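Local coordinates for jacalin-type lectin domain-containing protein (Musa acuminata, PDB 7KMU) that probably binds mannose-type sugars as a jacalin-related lectin, with the mitogenic and antiviral activity known for Malaysian banana lectin, at residues 18-23 with 122-127; 30-35 with 60-65; 37-42 with 52-57; 75-80 with 93-98; 87-92 with 130-135. All blocks are in the same frame, centred on the assembly; numbering follows the deposited sequence. Where two conformers were deposited one is given.

Interaction 1: 18-23 with 122-127; sequences WDMGPA and AGFFGR
Trp18 lays its indole across the backbone of Phe125 and Gly126. Its CG sits between the backbone N and the carbonyl carbon (chi1 58°), and chi2 (-91°) turns the ring flat over these two residues. Gly126 N stands over the middle of the ring, and Gly126 CA makes a CH-pi contact 3.9 Å from the centroid of the five-membered ring; a residue without a side chain lets the indole come this close. At the ring edge, NE1 gives a weak hydrogen bond to Arg127 O, 3.3 Å away in the indole plane. The far rim reaches Phe124, with Trp18 CZ3 3.7 Å from Phe124 CB. Met20 has CG anti to its backbone N (chi1 -169°); farther out, SD meets the edge of the Phe124 ring at CD1 (4.2 Å) and CE rests on Gly123 CA. Asp19 OD1 takes Gly21 N at 3.0 Å, forming an Asx turn. Tyr138 OH also bonds to that oxygen, while Lys6 makes a salt bridge with OD2. Backbone bonds pair Trp18 with Gly126 in both directions, and Met20 N with Phe124 O; past the turn, Ala23 N still reaches Ala122 O (2.8 Å). The pairing is that of an outermost strand, 16-19, on the antiparallel strand 118-128, in one of the three sheets of the beta-prism fold of jacalin-related lectins.

Interaction 2: 30-35 with 60-65; sequences KINAGD and GEPHEI. With EDO (1,2-ethanediol), chain F.
Asn32 crosses Pro62 obliquely, its amide straddling Pro62 CB, with ND2 at 3.7 Å and OD1 at 3.8 Å. CG is beside the backbone N (chi1 -80°), and chi2 (69°) turns ND2 to donate to Gly60 O at 3.1 Å. Gly60 O lies in the amide plane of Asn32, but the donor stands well above the Gly60 carbonyl plane. On the same face Lys30 runs beside Pro62, both pointing the same way, and Lys30 CD comes 4.1 Å from Pro62 CB. Lys30 NZ stays 6.0 Å from Glu64 OE1 and has a long, weak ion pair with Glu41. Glu64 is extended and receives a weak hydrogen bond at OE2 from O2 of an ethanediol molecule (3.0 Å), whose C2 touches Lys30 CB. The opposite face carries Ile31 and Ala33, which pack on Phe104 of strand 100-104. Between the faces, Ile31 pairs with His63 and Ala33 with Glu61, each through two backbone bonds. This joins first and last strands of a four-stranded antiparallel Greek key, one sheet of the beta-prism. The chain then runs into Gly34 and Asp35, which open a GXXXD sequence of the kind that forms sugar-binding loops in mannose-specific jacalin relatives.

Interaction 3: 37-42 with 52-57; sequences IDAIEI and TQHYGG. With EDO (1,2-ethanediol), chain F.
Glu41, Ile42 and Tyr55 bury the most surface here. Glu41 crosses His54 at about a right angle, its OE2 at the edge of the imidazole, 3.4 Å from CD2; the carboxylate and ring planes are 65° apart. CG is anti to the backbone N (chi1 -177°), and the extended chain beyond it brings OE1 to within 3.5 Å of Thr52 CG2. The same OE1 accepts a 2.8 Å hydrogen bond from O1 of an ethanediol molecule. On the other face, Ile42 puts CD1 against the edge of the Tyr55 ring at CE2 (3.8 Å), the two side chains again roughly perpendicular, and Tyr55 stacks on Trp18. Ile40 pairs with Tyr55, and Ile42 with Gln53, each by two backbone bonds; Gly57 N donates to Asp38 O. Asp38 and Ala39 both face Asn32, a classic beta bulge. The hairpin therefore has two chemistries: a polar face whose carboxylate can accept a hydroxyl, here that of one ethanediol, probably from the crystallisation liquor, and a second face on which Ile40 and Ile42 are buried.

Interaction 4: 75-80 with 93-98; sequences SMEGHV and TLTTNR
Thr95 N donates to Ser75 O at 2.9 Å and nearly straight (172°), while the return backbone bond from Ser75 N to Thr95 O is weak. Glu77 and Thr93 pair in both directions, the shorter bond running from Thr93 N to Glu77 O (2.8 Å). The contact between apolar side chains is that of Met76 with Leu94. They lie side by side, pointing the same way, and Leu94 CD2 rests 3.8 Å from Met76 CG. Met76 has CG anti to the backbone N (chi1 175°), and its SD remains beside the leucine methyl CD2. Phe112 and Ile114 of strand 110-116 pack on the same methionine. On the opposite face Glu77 and Thr93 also lie side by side, Glu77 CG 3.9 Å from Thr93 CB. Water-mediated bonds add to the contact there. One water links three side chains: it donates to Glu77 OE1 at 2.7 Å and is hydrogen-bonded to Ser75 OG and to Thr95 OG1 (2.8 Å). A second water donates to Glu77 O and bonds to Thr93 OG1. Where strand 86-96 ends, Arg98 N binds Thr96 OG1 in an ST turn. The arrangement is an antiparallel beta hairpin, strands 73-83 and 86-96, forming the middle of a four-stranded Greek-key sheet of the beta-prism.

Interaction 5: 87-92 with 130-135; sequences TIIGKL and SFIDAI. With EDO (1,2-ethanediol), chain E.
Ile89 N donates to Ile132 O at 3.0 Å, almost straight (169°), in the one direct hydrogen bond between the segments. Around it the contact is apolar. Ile89 CG1 touches Ile132 CG2 at 4.0 Å and also Ile135 CG2, whose side chain crosses it at about a right angle. Farther along, Leu92 and Ile135 meet tip to tip, CD2 to CD1, at 3.9 Å. On the other flank Ile88 crosses Phe131 obliquely, with Ile88 CD1 3.8 Å from Phe131 CD2; chi2 (170°) carries Ile88 CD1 out to the ring. The two strands run at 83° to each other, since they belong to different sheets of the beta-prism and meet where those sheets come together. Segment 130-135 carries the end of a GXXXD sequence closing at Asp133, the loop that holds the sugar in mannose-specific jacalin relatives, and an ethanediol, probably from the crystallisation liquor, sits there. The diol gives O1 to Asp133 OD1 (2.7 Å) and O2 to Asp133 OD2 (2.8 Å), while Phe131 N donates to O1, an arrangement consistent with how sugar hydroxyls would be gripped. A water on the same carboxylate oxygen, OD2, donates to it and to Thr87 O, tying the carboxylate to the facing strand. Behind it, Asp133 and Ala134 both face Arg127 in a classic beta bulge, and Ile37 pairs through its backbone with Ile89 and Ile132.

Overall arrangement
Interactions 2, 3 and 4 pair strands within a sheet: 2 and 3 build one Greek key and share an ethanediol, while 4 forms the hairpin of another. Interaction 1 adds the outermost strand of the third sheet. Interaction 5 joins two sheets, sharing strand 86-96 with interaction 4 and using the neighbour of strand 118-128 from interaction 1. Interactions 1 and 5 are buried; 2 lies at the surface, and 3 and 4 are partly buried. Apolar groups converge inside: Phe124 reaches Leu94 and Ile135, Leu92 meets Ile31, and Met20 meets Ile42. Polar groups of 2, 3 and 4 lie on faces turned from the core, whereas in 5 the buried Asp133 binds a diol and a water.

Interaction 1: 18-23 with 122-127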
# COMPACT_ATOMS: atom_id res chain seq x y z
N TRP B 18 15.15 -10.37 -2.86
CA TRP B 18 14.83 -10.80 -4.21
C TRP B 18 14.02 -9.72 -4.91
O TRP B 18 13.35 -8.91 -4.26
CB TRP B 18 14.12 -12.15 -4.26
CG TRP B 18 12.83 -12.23 -3.51
CD1 TRP B 18 12.67 -12.60 -2.21
CD2 TRP B 18 11.50 -12.00 -4.02
NE1 TRP B 18 11.33 -12.63 -1.88
CE2 TRP B 18 10.59 -12.27 -2.98
CE3 TRP B 18 11.00 -11.62 -5.28
CZ2 TRP B 18 9.21 -12.14 -3.14
CZ3 TRP B 18 9.63 -11.51 -5.45
CH2 TRP B 18 8.74 -11.80 -4.39
N ASP B 19 14.12 -9.69 -6.23
CA ASP B 19 13.47 -8.66 -7.02
C ASP B 19 13.29 -9.15 -8.45
O ASP B 19 14.27 -9.37 -9.17
CB ASP B 19 14.31 -7.36 -6.97
CG ASP B 19 13.66 -6.13 -7.55
OD1 ASP B 19 12.61 -6.25 -8.20
OD2 ASP B 19 14.23 -5.03 -7.38
N MET B 20 12.03 -9.34 -8.83
CA MET B 20 11.63 -9.82 -10.15
C MET B 20 11.74 -8.70 -11.20
O MET B 20 11.88 -8.97 -12.40
CB MET B 20 10.15 -10.23 -10.01
CG MET B 20 9.57 -10.98 -11.13
SD MET B 20 7.77 -10.79 -11.01
CE MET B 20 7.50 -9.94 -12.54
N GLY B 21 11.61 -7.45 -10.73
CA GLY B 21 11.51 -6.29 -11.59
C GLY B 21 10.09 -6.16 -12.14
O GLY B 21 9.24 -7.04 -11.93
N PRO B 22 9.78 -5.07 -12.86
CA PRO B 22 8.44 -4.93 -13.44
C PRO B 22 8.34 -5.76 -14.73
O PRO B 22 9.34 -5.91 -15.44
CB PRO B 22 8.35 -3.43 -13.74
CG PRO B 22 9.75 -3.01 -13.99
CD PRO B 22 10.65 -3.93 -13.21
N ALA B 23 7.17 -6.26 -15.05
CA ALA B 23 7.04 -7.04 -16.26
C ALA B 23 6.05 -6.41 -17.20
O ALA B 23 5.13 -5.71 -16.76
CB ALA B 23 6.58 -8.44 -15.91
N ALA B 122 2.39 -4.98 -11.34
CA ALA B 122 3.15 -5.46 -12.49
C ALA B 122 4.39 -6.26 -12.17
O ALA B 122 5.18 -6.56 -13.07
CB ALA B 122 3.51 -4.28 -13.37
N GLY B 123 4.58 -6.62 -10.92
CA GLY B 123 5.77 -7.35 -10.51
C GLY B 123 5.89 -7.38 -9.01
O GLY B 123 5.11 -6.75 -8.30
N PHE B 124 6.90 -8.11 -8.54
CA PHE B 124 7.09 -8.34 -7.11
C PHE B 124 8.54 -8.23 -6.70
O PHE B 124 9.45 -8.43 -7.52
CB PHE B 124 6.62 -9.78 -6.76
CG PHE B 124 5.14 -10.02 -6.97
CD1 PHE B 124 4.67 -10.46 -8.20
CD2 PHE B 124 4.23 -9.77 -5.96
CE1 PHE B 124 3.30 -10.63 -8.42
CE2 PHE B 124 2.85 -9.97 -6.17
CZ PHE B 124 2.40 -10.40 -7.40
N PHE B 125 8.76 -7.96 -5.42
CA PHE B 125 10.07 -7.99 -4.81
C PHE B 125 9.87 -8.35 -3.34
O PHE B 125 8.72 -8.37 -2.88
CB PHE B 125 10.82 -6.64 -4.97
CG PHE B 125 10.18 -5.47 -4.27
CD1 PHE B 125 9.08 -4.82 -4.82
CD2 PHE B 125 10.70 -4.98 -3.07
CE1 PHE B 125 8.50 -3.72 -4.18
CE2 PHE B 125 10.11 -3.89 -2.43
CZ PHE B 125 9.01 -3.27 -2.99
N GLY B 126 10.94 -8.66 -2.62
CA GLY B 126 10.78 -8.99 -1.21
C GLY B 126 12.00 -9.61 -0.61
O GLY B 126 13.12 -9.35 -1.07
N ARG B 127 11.79 -10.43 0.43
CA ARG B 127 12.85 -11.17 1.11
C ARG B 127 12.38 -12.62 1.24
O ARG B 127 11.18 -12.85 1.38
CB ARG B 127 13.13 -10.57 2.50
CG ARG B 127 13.60 -9.11 2.46
CD ARG B 127 14.03 -8.62 3.83
NE ARG B 127 15.31 -9.21 4.24
CZ ARG B 127 16.49 -8.62 4.09
NH1 ARG B 127 16.58 -7.42 3.53
NH2 ARG B 127 17.60 -9.22 4.51

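Interaction 2: 30-35 with 60-65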
# COMPACT_ATOMS: atom_id res chain seq x y z
N LYS B 30 2.31 -18.95 -8.92
CA LYS B 30 2.09 -20.14 -8.10
C LYS B 30 2.50 -19.78 -6.69
O LYS B 30 3.60 -19.28 -6.47
CB LYS B 30 2.92 -21.32 -8.62
CG LYS B 30 2.71 -22.61 -7.81
CD LYS B 30 3.55 -23.78 -8.38
CE LYS B 30 4.99 -23.77 -7.90
NZ LYS B 30 5.75 -24.91 -8.47
N ILE B 31 1.60 -20.02 -5.72
CA ILE B 31 1.91 -19.78 -4.31
C ILE B 31 1.90 -21.11 -3.60
O ILE B 31 0.96 -21.88 -3.78
CB ILE B 31 0.90 -18.79 -3.65
CG1 ILE B 31 1.09 -17.35 -4.21
CG2 ILE B 31 0.98 -18.81 -2.10
CD1 ILE B 31 -0.02 -16.31 -3.81
N ASN B 32 2.94 -21.40 -2.81
CA ASN B 32 2.99 -22.59 -1.96
C ASN B 32 2.74 -22.14 -0.55
O ASN B 32 3.39 -21.19 -0.07
CB ASN B 32 4.32 -23.32 -2.05
CG ASN B 32 4.43 -24.18 -3.28
OD1 ASN B 32 4.50 -23.69 -4.41
ND2 ASN B 32 4.42 -25.50 -3.09
N ALA B 33 1.79 -22.80 0.12
CA ALA B 33 1.43 -22.40 1.48
C ALA B 33 0.93 -23.56 2.29
O ALA B 33 0.37 -24.51 1.74
CB ALA B 33 0.34 -21.33 1.41
N GLY B 34 1.11 -23.46 3.59
CA GLY B 34 0.60 -24.40 4.59
C GLY B 34 0.11 -23.55 5.74
O GLY B 34 -0.83 -22.76 5.58
N ASP B 35 0.82 -23.59 6.87
CA ASP B 35 0.54 -22.68 7.98
C ASP B 35 0.83 -21.24 7.50
O ASP B 35 0.14 -20.31 7.90
CB ASP B 35 1.50 -22.95 9.16
CG ASP B 35 1.26 -24.20 9.98
OD1 ASP B 35 0.14 -24.74 9.92
OD2 ASP B 35 2.20 -24.63 10.69
N GLY B 60 4.95 -26.43 1.71
CA GLY B 60 3.59 -26.00 1.41
C GLY B 60 2.94 -26.60 0.19
O GLY B 60 3.60 -27.19 -0.68
N GLU B 61 1.61 -26.45 0.11
CA GLU B 61 0.80 -26.95 -0.98
C GLU B 61 0.74 -25.89 -2.07
O GLU B 61 0.54 -24.71 -1.75
CB GLU B 61 -0.63 -27.30 -0.48
CG GLU B 61 -1.54 -27.91 -1.54
CD GLU B 61 -3.01 -28.10 -1.19
OE1 GLU B 61 -3.41 -27.78 -0.05
OE2 GLU B 61 -3.76 -28.57 -2.07
N PRO B 62 0.85 -26.28 -3.34
CA PRO B 62 0.80 -25.28 -4.41
C PRO B 62 -0.60 -24.98 -4.92
O PRO B 62 -1.49 -25.85 -4.92
CB PRO B 62 1.62 -25.93 -5.53
CG PRO B 62 1.33 -27.42 -5.35
CD PRO B 62 1.16 -27.63 -3.87
N HIS B 63 -0.76 -23.74 -5.37
CA HIS B 63 -1.97 -23.25 -6.04
C HIS B 63 -1.49 -22.30 -7.10
O HIS B 63 -0.52 -21.58 -6.90
CB HIS B 63 -2.97 -22.57 -5.10
CG HIS B 63 -3.71 -23.51 -4.20
ND1 HIS B 63 -3.30 -23.73 -2.90
CD2 HIS B 63 -4.83 -24.23 -4.44
CE1 HIS B 63 -4.17 -24.59 -2.39
NE2 HIS B 63 -5.10 -24.92 -3.28
N GLU B 64 -2.15 -22.33 -8.24
CA GLU B 64 -1.71 -21.53 -9.38
C GLU B 64 -2.83 -20.83 -10.11
O GLU B 64 -3.95 -21.34 -10.19
CB GLU B 64 -0.94 -22.47 -10.32
CG GLU B 64 -0.27 -21.87 -11.54
CD GLU B 64 0.38 -22.91 -12.44
OE1 GLU B 64 0.90 -23.92 -11.91
OE2 GLU B 64 0.39 -22.70 -13.67
N ILE B 65 -2.51 -19.65 -10.67
CA ILE B 65 -3.40 -18.87 -11.51
C ILE B 65 -2.70 -18.59 -12.83
O ILE B 65 -1.55 -18.16 -12.82
CB ILE B 65 -3.88 -17.54 -10.82
CG1 ILE B 65 -4.86 -16.78 -11.75
CG2 ILE B 65 -2.67 -16.64 -10.39
CD1 ILE B 65 -5.50 -15.57 -11.15
C1 EDO F . 4.14 -19.59 -12.12
O1 EDO F . 5.40 -20.04 -12.54
C2 EDO F . 3.16 -20.78 -12.20
O2 EDO F . 2.94 -21.16 -13.56

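Interaction 3: 37-42 with 52-57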
# COMPACT_ATOMS: atom_id res chain seq x y z
N ILE B 37 3.23 -18.66 4.21
CA ILE B 37 3.58 -18.59 2.79
C ILE B 37 5.01 -19.08 2.59
O ILE B 37 5.97 -18.39 2.97
CB ILE B 37 3.36 -17.16 2.22
CG1 ILE B 37 1.91 -16.66 2.48
CG2 ILE B 37 3.70 -17.15 0.73
CD1 ILE B 37 0.76 -17.62 1.92
N ASP B 38 5.15 -20.28 2.04
CA ASP B 38 6.46 -20.89 1.82
C ASP B 38 7.17 -20.32 0.61
O ASP B 38 8.39 -20.13 0.64
CB ASP B 38 6.28 -22.40 1.58
CG ASP B 38 5.81 -23.11 2.82
OD1 ASP B 38 4.57 -23.20 3.02
OD2 ASP B 38 6.66 -23.57 3.60
N ALA B 39 6.42 -20.07 -0.47
CA ALA B 39 7.04 -19.63 -1.71
C ALA B 39 6.08 -18.95 -2.66
O ALA B 39 4.85 -19.16 -2.60
CB ALA B 39 7.66 -20.84 -2.41
N ILE B 40 6.65 -18.16 -3.56
CA ILE B 40 5.91 -17.53 -4.65
C ILE B 40 6.76 -17.71 -5.89
O ILE B 40 7.97 -17.49 -5.86
CB ILE B 40 5.49 -16.05 -4.37
CG1 ILE B 40 4.54 -15.52 -5.48
CG2 ILE B 40 6.70 -15.11 -4.13
CD1 ILE B 40 3.77 -14.20 -5.14
N GLU B 41 6.12 -18.16 -6.96
CA GLU B 41 6.79 -18.37 -8.24
C GLU B 41 6.01 -17.60 -9.29
O GLU B 41 4.79 -17.69 -9.34
CB GLU B 41 6.85 -19.87 -8.56
CG GLU B 41 7.59 -20.19 -9.84
CD GLU B 41 7.51 -21.66 -10.18
OE1 GLU B 41 6.64 -22.03 -11.00
OE2 GLU B 41 8.31 -22.44 -9.62
N ILE B 42 6.71 -16.79 -10.11
CA ILE B 42 6.03 -15.98 -11.12
C ILE B 42 6.59 -16.28 -12.49
O ILE B 42 7.82 -16.33 -12.65
CB ILE B 42 6.15 -14.44 -10.82
CG1 ILE B 42 5.76 -14.07 -9.37
CG2 ILE B 42 5.32 -13.61 -11.81
CD1 ILE B 42 6.98 -13.87 -8.44
N THR B 52 10.51 -17.89 -15.63
CA THR B 52 9.92 -18.31 -14.37
C THR B 52 10.93 -18.09 -13.27
O THR B 52 12.09 -18.52 -13.38
CB THR B 52 9.46 -19.78 -14.44
OG1 THR B 52 8.54 -19.93 -15.52
CG2 THR B 52 8.78 -20.24 -13.17
N GLN B 53 10.51 -17.40 -12.21
CA GLN B 53 11.37 -17.18 -11.07
C GLN B 53 10.67 -17.66 -9.82
O GLN B 53 9.51 -17.28 -9.60
CB GLN B 53 11.76 -15.71 -10.93
CG GLN B 53 12.66 -15.17 -12.04
CD GLN B 53 14.11 -15.64 -11.95
OE1 GLN B 53 14.57 -16.20 -10.94
NE2 GLN B 53 14.86 -15.41 -13.01
N HIS B 54 11.37 -18.46 -9.00
CA HIS B 54 10.86 -19.02 -7.74
C HIS B 54 11.59 -18.37 -6.58
O HIS B 54 12.82 -18.27 -6.58
CB HIS B 54 11.11 -20.54 -7.72
CG HIS B 54 10.54 -21.25 -6.53
ND1 HIS B 54 11.18 -21.25 -5.31
CD2 HIS B 54 9.42 -22.01 -6.44
CE1 HIS B 54 10.42 -21.99 -4.51
NE2 HIS B 54 9.35 -22.46 -5.15
N TYR B 55 10.82 -17.93 -5.58
CA TYR B 55 11.33 -17.30 -4.36
C TYR B 55 10.77 -18.04 -3.16
O TYR B 55 9.60 -18.43 -3.17
CB TYR B 55 10.94 -15.82 -4.34
CG TYR B 55 11.33 -15.10 -5.61
CD1 TYR B 55 12.66 -14.80 -5.88
CD2 TYR B 55 10.38 -14.77 -6.58
CE1 TYR B 55 13.04 -14.16 -7.07
CE2 TYR B 55 10.74 -14.13 -7.76
CZ TYR B 55 12.07 -13.83 -8.00
OH TYR B 55 12.44 -13.18 -9.16
N GLY B 56 11.62 -18.28 -2.17
CA GLY B 56 11.24 -19.02 -0.97
C GLY B 56 11.69 -20.47 -0.99
O GLY B 56 12.49 -20.88 -1.85
N GLY B 57 11.15 -21.24 -0.06
CA GLY B 57 11.52 -22.64 0.14
C GLY B 57 10.74 -23.68 -0.63
O GLY B 57 10.06 -23.37 -1.62
C1 EDO F . 4.14 -19.59 -12.12
O1 EDO F . 5.40 -20.04 -12.54
C2 EDO F . 3.16 -20.78 -12.20
O2 EDO F . 2.94 -21.16 -13.56

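Interaction 4: 75-80 with 93-98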
# COMPACT_ATOMS: atom_id res chain seq x y z
N SER B 75 -5.10 -5.95 -6.69
CA SER B 75 -4.97 -5.89 -5.24
C SER B 75 -4.13 -7.02 -4.71
O SER B 75 -4.08 -8.10 -5.30
CB SER B 75 -6.34 -5.90 -4.55
OG SER B 75 -6.23 -5.97 -3.14
N MET B 76 -3.45 -6.76 -3.59
CA MET B 76 -2.73 -7.75 -2.81
C MET B 76 -3.04 -7.49 -1.35
O MET B 76 -3.09 -6.34 -0.91
CB MET B 76 -1.22 -7.69 -3.06
CG MET B 76 -0.43 -8.65 -2.17
SD MET B 76 1.34 -8.74 -2.50
CE MET B 76 1.91 -7.17 -1.75
N GLU B 77 -3.29 -8.55 -0.59
CA GLU B 77 -3.53 -8.42 0.83
C GLU B 77 -3.04 -9.62 1.57
O GLU B 77 -2.94 -10.71 1.00
CB GLU B 77 -4.99 -8.12 1.16
CG GLU B 77 -5.97 -9.20 0.79
CD GLU B 77 -7.39 -8.67 0.73
OE1 GLU B 77 -7.97 -8.66 -0.37
OE2 GLU B 77 -7.91 -8.24 1.79
N GLY B 78 -2.72 -9.43 2.83
CA GLY B 78 -2.23 -10.54 3.62
C GLY B 78 -1.95 -10.18 5.05
O GLY B 78 -2.41 -9.14 5.53
N HIS B 79 -1.18 -11.05 5.73
CA HIS B 79 -0.81 -10.87 7.13
C HIS B 79 0.67 -11.05 7.34
O HIS B 79 1.26 -12.00 6.81
CB HIS B 79 -1.55 -11.88 8.02
CG HIS B 79 -2.96 -11.49 8.31
ND1 HIS B 79 -3.32 -10.96 9.54
CD2 HIS B 79 -4.05 -11.54 7.51
CE1 HIS B 79 -4.63 -10.73 9.46
NE2 HIS B 79 -5.11 -11.05 8.26
N VAL B 80 1.27 -10.17 8.16
CA VAL B 80 2.65 -10.30 8.65
C VAL B 80 2.46 -11.01 9.99
O VAL B 80 1.68 -10.55 10.83
CB VAL B 80 3.38 -8.96 8.81
CG1 VAL B 80 4.77 -9.18 9.41
CG2 VAL B 80 3.49 -8.25 7.46
N THR B 93 -3.25 -13.05 -0.54
CA THR B 93 -4.28 -13.09 -1.57
C THR B 93 -3.88 -12.12 -2.67
O THR B 93 -3.34 -11.03 -2.38
CB THR B 93 -5.64 -12.62 -0.99
OG1 THR B 93 -6.05 -13.44 0.11
CG2 THR B 93 -6.77 -12.61 -2.04
N LEU B 94 -4.15 -12.50 -3.92
CA LEU B 94 -4.02 -11.61 -5.08
C LEU B 94 -5.39 -11.53 -5.70
O LEU B 94 -6.02 -12.57 -5.92
CB LEU B 94 -2.99 -12.08 -6.13
CG LEU B 94 -1.55 -12.23 -5.65
CD1 LEU B 94 -0.67 -12.79 -6.76
CD2 LEU B 94 -0.97 -10.89 -5.17
N THR B 95 -5.86 -10.31 -5.99
CA THR B 95 -7.17 -10.15 -6.63
C THR B 95 -6.97 -9.50 -7.98
O THR B 95 -6.20 -8.54 -8.10
CB THR B 95 -8.13 -9.33 -5.76
OG1 THR B 95 -8.21 -9.91 -4.45
CG2 THR B 95 -9.54 -9.24 -6.37
N THR B 96 -7.60 -10.07 -9.01
CA THR B 96 -7.53 -9.51 -10.35
C THR B 96 -8.84 -8.78 -10.64
O THR B 96 -9.75 -8.77 -9.81
CB THR B 96 -7.25 -10.60 -11.40
OG1 THR B 96 -8.46 -11.31 -11.68
CG2 THR B 96 -6.15 -11.55 -10.97
N ASN B 97 -8.97 -8.24 -11.86
CA ASN B 97 -10.21 -7.59 -12.29
C ASN B 97 -11.32 -8.64 -12.50
O ASN B 97 -12.48 -8.27 -12.68
CB ASN B 97 -9.99 -6.76 -13.57
CG ASN B 97 -9.39 -7.51 -14.73
OD1 ASN B 97 -8.51 -8.37 -14.59
ND2 ASN B 97 -9.83 -7.18 -15.94
N ARG B 98 -10.97 -9.95 -12.46
CA ARG B 98 -11.95 -11.01 -12.69
C ARG B 98 -12.08 -12.05 -11.58
O ARG B 98 -13.16 -12.63 -11.42
CB ARG B 98 -11.65 -11.73 -14.01
CG ARG B 98 -11.88 -10.82 -15.22
CD ARG B 98 -11.40 -11.44 -16.50
NE ARG B 98 -11.37 -10.44 -17.56
CZ ARG B 98 -10.72 -10.58 -18.71
NH1 ARG B 98 -10.03 -11.69 -18.96
NH2 ARG B 98 -10.73 -9.61 -19.61
O HOH W 1 -6.43 -8.85 -2.63
O HOH W 2 -4.62 -12.77 2.32

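Interaction 5: 87-92 with 130-135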
# COMPACT_ATOMS: atom_id res chain seq x y z
N THR B 87 9.49 -13.39 11.76
CA THR B 87 8.43 -12.47 11.33
C THR B 87 8.37 -12.64 9.80
O THR B 87 9.31 -12.27 9.11
CB THR B 87 8.75 -11.02 11.74
OG1 THR B 87 8.88 -10.95 13.16
CG2 THR B 87 7.68 -10.03 11.29
N ILE B 88 7.29 -13.26 9.29
CA ILE B 88 7.18 -13.60 7.87
C ILE B 88 5.75 -13.33 7.35
O ILE B 88 4.89 -12.89 8.11
CB ILE B 88 7.58 -15.10 7.65
CG1 ILE B 88 6.60 -16.06 8.35
CG2 ILE B 88 9.05 -15.40 8.09
CD1 ILE B 88 6.79 -17.54 8.00
N ILE B 89 5.50 -13.65 6.08
CA ILE B 89 4.14 -13.54 5.51
C ILE B 89 3.40 -14.85 5.83
O ILE B 89 3.84 -15.94 5.44
CB ILE B 89 4.20 -13.25 3.99
CG1 ILE B 89 5.07 -12.00 3.67
CG2 ILE B 89 2.77 -13.11 3.39
CD1 ILE B 89 4.63 -10.68 4.42
N GLY B 90 2.28 -14.72 6.55
CA GLY B 90 1.50 -15.88 6.98
C GLY B 90 0.27 -16.15 6.15
O GLY B 90 -0.22 -17.28 6.13
N LYS B 91 -0.26 -15.10 5.46
CA LYS B 91 -1.44 -15.21 4.60
C LYS B 91 -1.26 -14.27 3.43
O LYS B 91 -0.68 -13.19 3.60
CB LYS B 91 -2.72 -14.81 5.36
CG LYS B 91 -3.33 -15.96 6.12
CD LYS B 91 -4.75 -15.63 6.58
CE LYS B 91 -5.29 -16.80 7.32
NZ LYS B 91 -6.70 -16.59 7.75
N LEU B 92 -1.73 -14.68 2.24
CA LEU B 92 -1.61 -13.85 1.06
C LEU B 92 -2.75 -14.12 0.09
O LEU B 92 -3.14 -15.28 -0.12
CB LEU B 92 -0.25 -14.13 0.37
CG LEU B 92 0.20 -13.15 -0.72
CD1 LEU B 92 0.39 -11.72 -0.15
CD2 LEU B 92 1.50 -13.63 -1.37
N SER B 130 13.73 -19.84 3.87
CA SER B 130 12.92 -21.06 3.90
C SER B 130 11.50 -20.69 3.45
O SER B 130 10.78 -21.52 2.87
CB SER B 130 12.81 -21.60 5.32
OG SER B 130 14.09 -21.65 5.93
N PHE B 131 11.08 -19.45 3.77
CA PHE B 131 9.73 -18.96 3.49
C PHE B 131 9.76 -17.59 2.86
O PHE B 131 10.84 -17.06 2.59
CB PHE B 131 8.92 -18.90 4.81
CG PHE B 131 9.14 -20.08 5.73
CD1 PHE B 131 8.83 -21.38 5.33
CD2 PHE B 131 9.66 -19.90 7.01
CE1 PHE B 131 9.07 -22.47 6.17
CE2 PHE B 131 9.88 -20.99 7.86
CZ PHE B 131 9.61 -22.27 7.42
N ILE B 132 8.57 -16.98 2.66
CA ILE B 132 8.51 -15.61 2.18
C ILE B 132 8.52 -14.69 3.40
O ILE B 132 7.51 -14.54 4.08
CB ILE B 132 7.30 -15.34 1.25
CG1 ILE B 132 7.35 -16.23 -0.01
CG2 ILE B 132 7.19 -13.84 0.88
CD1 ILE B 132 8.66 -16.05 -0.92
N ASP B 133 9.69 -14.09 3.70
CA ASP B 133 9.84 -13.19 4.84
C ASP B 133 9.10 -11.88 4.61
O ASP B 133 8.55 -11.30 5.55
CB ASP B 133 11.33 -12.86 5.07
CG ASP B 133 12.13 -14.09 5.46
OD1 ASP B 133 12.43 -14.91 4.56
OD2 ASP B 133 12.43 -14.24 6.66
N ALA B 134 9.17 -11.36 3.37
CA ALA B 134 8.61 -10.05 3.05
C ALA B 134 8.24 -9.96 1.59
O ALA B 134 8.82 -10.67 0.75
CB ALA B 134 9.61 -8.95 3.40
N ILE B 135 7.29 -9.09 1.27
CA ILE B 135 6.83 -8.94 -0.10
C ILE B 135 6.48 -7.49 -0.40
O ILE B 135 6.12 -6.73 0.50
CB ILE B 135 5.66 -9.93 -0.37
CG1 ILE B 135 5.39 -10.11 -1.90
CG2 ILE B 135 4.38 -9.56 0.43
CD1 ILE B 135 4.56 -11.41 -2.26
C1 EDO E . 12.68 -17.63 6.71
O1 EDO E . 12.63 -17.50 5.29
C2 EDO E . 14.11 -17.42 7.26
O2 EDO E . 14.53 -16.07 7.08
O HOH W 3 11.95 -12.34 8.48